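Local coordinates for protein nadph-flavin oxidoreductase (PDB 1BKJ) that catalyses the NADPH-dependent reduction of FMN to FMNH2, which it supplies to luciferase for bioluminescence, and works as a homodimer, at residues A[48-53]-A[73-78]. Numbering follows the deposited sequence.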
loop_
_atom_site.group_PDB
_atom_site.type_symbol
_atom_site.label_atom_id
_atom_site.label_comp_id
_atom_site.label_asym_id
_atom_site.label_seq_id
_atom_site.Cartn_x
_atom_site.Cartn_y
_atom_site.Cartn_z
ATOM N N ILE A 48 9.904 2.641 -9.888
ATOM C CA ILE A 48 10.883 1.925 -9.077
ATOM C C ILE A 48 12.273 2.329 -9.546
ATOM O O ILE A 48 12.517 2.409 -10.744
ATOM C CB ILE A 48 10.748 0.373 -9.218
ATOM C CG1 ILE A 48 9.342 -0.089 -8.803
ATOM C CG2 ILE A 48 11.841 -0.360 -8.371
ATOM C CD1 ILE A 48 9.062 -1.563 -9.045
ATOM N N VAL A 49 13.146 2.681 -8.608
ATOM C CA VAL A 49 14.526 2.998 -8.955
ATOM C C VAL A 49 15.370 1.851 -8.396
ATOM O O VAL A 49 15.386 1.622 -7.183
ATOM C CB VAL A 49 15.033 4.369 -8.406
ATOM C CG1 VAL A 49 16.457 4.606 -8.856
ATOM C CG2 VAL A 49 14.162 5.523 -8.892
ATOM N N ARG A 50 15.963 1.069 -9.301
ATOM C CA ARG A 50 16.842 -0.049 -8.939
ATOM C C ARG A 50 18.248 0.556 -8.765
ATOM O O ARG A 50 18.790 1.169 -9.698
ATOM C CB ARG A 50 16.859 -1.113 -10.048
ATOM C CG ARG A 50 17.714 -2.320 -9.713
ATOM C CD ARG A 50 17.998 -3.158 -10.932
ATOM N NE ARG A 50 18.905 -4.257 -10.615
ATOM C CZ ARG A 50 19.769 -4.802 -11.466
ATOM N NH1 ARG A 50 19.866 -4.354 -12.707
ATOM N NH2 ARG A 50 20.532 -5.809 -11.072
ATOM N N VAL A 51 18.814 0.416 -7.565
ATOM C CA VAL A 51 20.129 0.978 -7.278
ATOM C C VAL A 51 21.235 -0.076 -7.290
ATOM O O VAL A 51 21.336 -0.898 -6.370
ATOM C CB VAL A 51 20.105 1.797 -5.947
ATOM C CG1 VAL A 51 21.436 2.502 -5.717
ATOM C CG2 VAL A 51 19.002 2.846 -5.998
ATOM N N THR A 52 22.049 -0.064 -8.349
ATOM C CA THR A 52 23.160 -1.018 -8.491
ATOM C C THR A 52 24.530 -0.401 -8.224
ATOM O O THR A 52 25.486 -1.124 -7.909
ATOM C CB THR A 52 23.201 -1.699 -9.887
ATOM O OG1 THR A 52 23.347 -0.712 -10.925
ATOM C CG2 THR A 52 21.951 -2.496 -10.119
ATOM N N ASP A 53 24.625 0.920 -8.368
ATOM C CA ASP A 53 25.876 1.646 -8.143
ATOM C C ASP A 53 26.256 1.537 -6.661
ATOM O O ASP A 53 25.527 2.048 -5.795
ATOM C CB ASP A 53 25.685 3.103 -8.556
ATOM C CG ASP A 53 26.954 3.902 -8.480
ATOM O OD1 ASP A 53 27.745 3.851 -9.445
ATOM O OD2 ASP A 53 27.169 4.572 -7.450
ATOM N N ALA A 73 22.505 -5.944 0.801
ATOM C CA ALA A 73 21.439 -6.630 0.054
ATOM C C ALA A 73 21.847 -6.848 -1.408
ATOM O O ALA A 73 22.580 -6.026 -1.973
ATOM C CB ALA A 73 20.161 -5.805 0.099
ATOM N N ALA A 74 21.397 -7.959 -1.999
ATOM C CA ALA A 74 21.681 -8.277 -3.402
ATOM C C ALA A 74 21.004 -7.250 -4.319
ATOM O O ALA A 74 21.581 -6.842 -5.322
ATOM C CB ALA A 74 21.216 -9.697 -3.733
ATOM N N GLU A 75 19.795 -6.818 -3.948
ATOM C CA GLU A 75 19.032 -5.813 -4.699
ATOM C C GLU A 75 18.392 -4.756 -3.776
ATOM O O GLU A 75 17.907 -5.089 -2.694
ATOM C CB GLU A 75 17.905 -6.464 -5.535
ATOM C CG GLU A 75 18.333 -7.316 -6.747
ATOM C CD GLU A 75 19.102 -6.545 -7.808
ATOM O OE1 GLU A 75 18.681 -5.423 -8.168
ATOM O OE2 GLU A 75 20.125 -7.073 -8.300
ATOM N N PHE A 76 18.430 -3.489 -4.187
ATOM C CA PHE A 76 17.783 -2.424 -3.433
ATOM C C PHE A 76 16.904 -1.634 -4.396
ATOM O O PHE A 76 17.404 -0.998 -5.326
ATOM C CB PHE A 76 18.780 -1.506 -2.717
ATOM C CG PHE A 76 18.130 -0.525 -1.758
ATOM C CD1 PHE A 76 17.480 -0.986 -0.589
ATOM C CD2 PHE A 76 18.118 0.860 -2.040
ATOM C CE1 PHE A 76 16.818 -0.090 0.288
ATOM C CE2 PHE A 76 17.457 1.775 -1.166
ATOM C CZ PHE A 76 16.808 1.290 -0.001
ATOM N N LEU A 77 15.593 -1.697 -4.151
ATOM C CA LEU A 77 14.565 -1.029 -4.958
ATOM C C LEU A 77 13.952 0.143 -4.189
ATOM O O LEU A 77 13.634 -0.001 -3.010
ATOM C CB LEU A 77 13.450 -2.020 -5.298
ATOM C CG LEU A 77 13.771 -3.375 -5.925
ATOM C CD1 LEU A 77 12.481 -4.143 -6.093
ATOM C CD2 LEU A 77 14.492 -3.207 -7.268
ATOM N N VAL A 78 13.813 1.304 -4.839
ATOM C CA VAL A 78 13.226 2.485 -4.206
ATOM C C VAL A 78 11.894 2.781 -4.901
ATOM O O VAL A 78 11.859 2.988 -6.114
ATOM C CB VAL A 78 14.159 3.727 -4.290
ATOM C CG1 VAL A 78 13.601 4.874 -3.452
ATOM C CG2 VAL A 78 15.576 3.399 -3.820
HETATM O O HOH W 1 19.688 -3.107 -6.833
#
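Arg50 presents NE and NH2 to the two carboxylate oxygens of Glu75 across an antiparallel strand pair in the sheet of the nitroreductase fold, a worked example of a salt bridge spanning two neighbouring strands on one face of the sheet. Arg50 NE meets Glu75 OE1 at 2.7 Å and Arg50 NH2 meets Glu75 OE2 at 3.1 Å, both nearly straight. Each oxygen is approached on its syn side, with the guanidinium and carboxylate planes 29° apart. The Arg50 side chain is stretched out as far as NE, while in Glu75 a turn about CB-CG (chi2 -61°) brings CD toward its partner. Thr52 CG2 lies over the centre of one guanidinium face, and NH1 reaches Glu178 of the second subunit, whose strand continues the sheet in parallel beside residues 48-50. On the same face as Arg50, Ile48 CG2 packs on Leu77 CB at 3.8 Å and Leu77 CD2 touches the Arg50 CG methylene. The other face carries Val49, Val51, Phe76 and Val78; here Val51 CB sits at the edge of the Phe76 ring. Val49 and Val78 form a hydrogen-bonded pair, each N-H reaching the other's carbonyl. Where the strands part, a water hydrogen-bonds Val51 O, Glu75 OE1 and Phe76 N, accepting from Phe76 N at 3.0 Å.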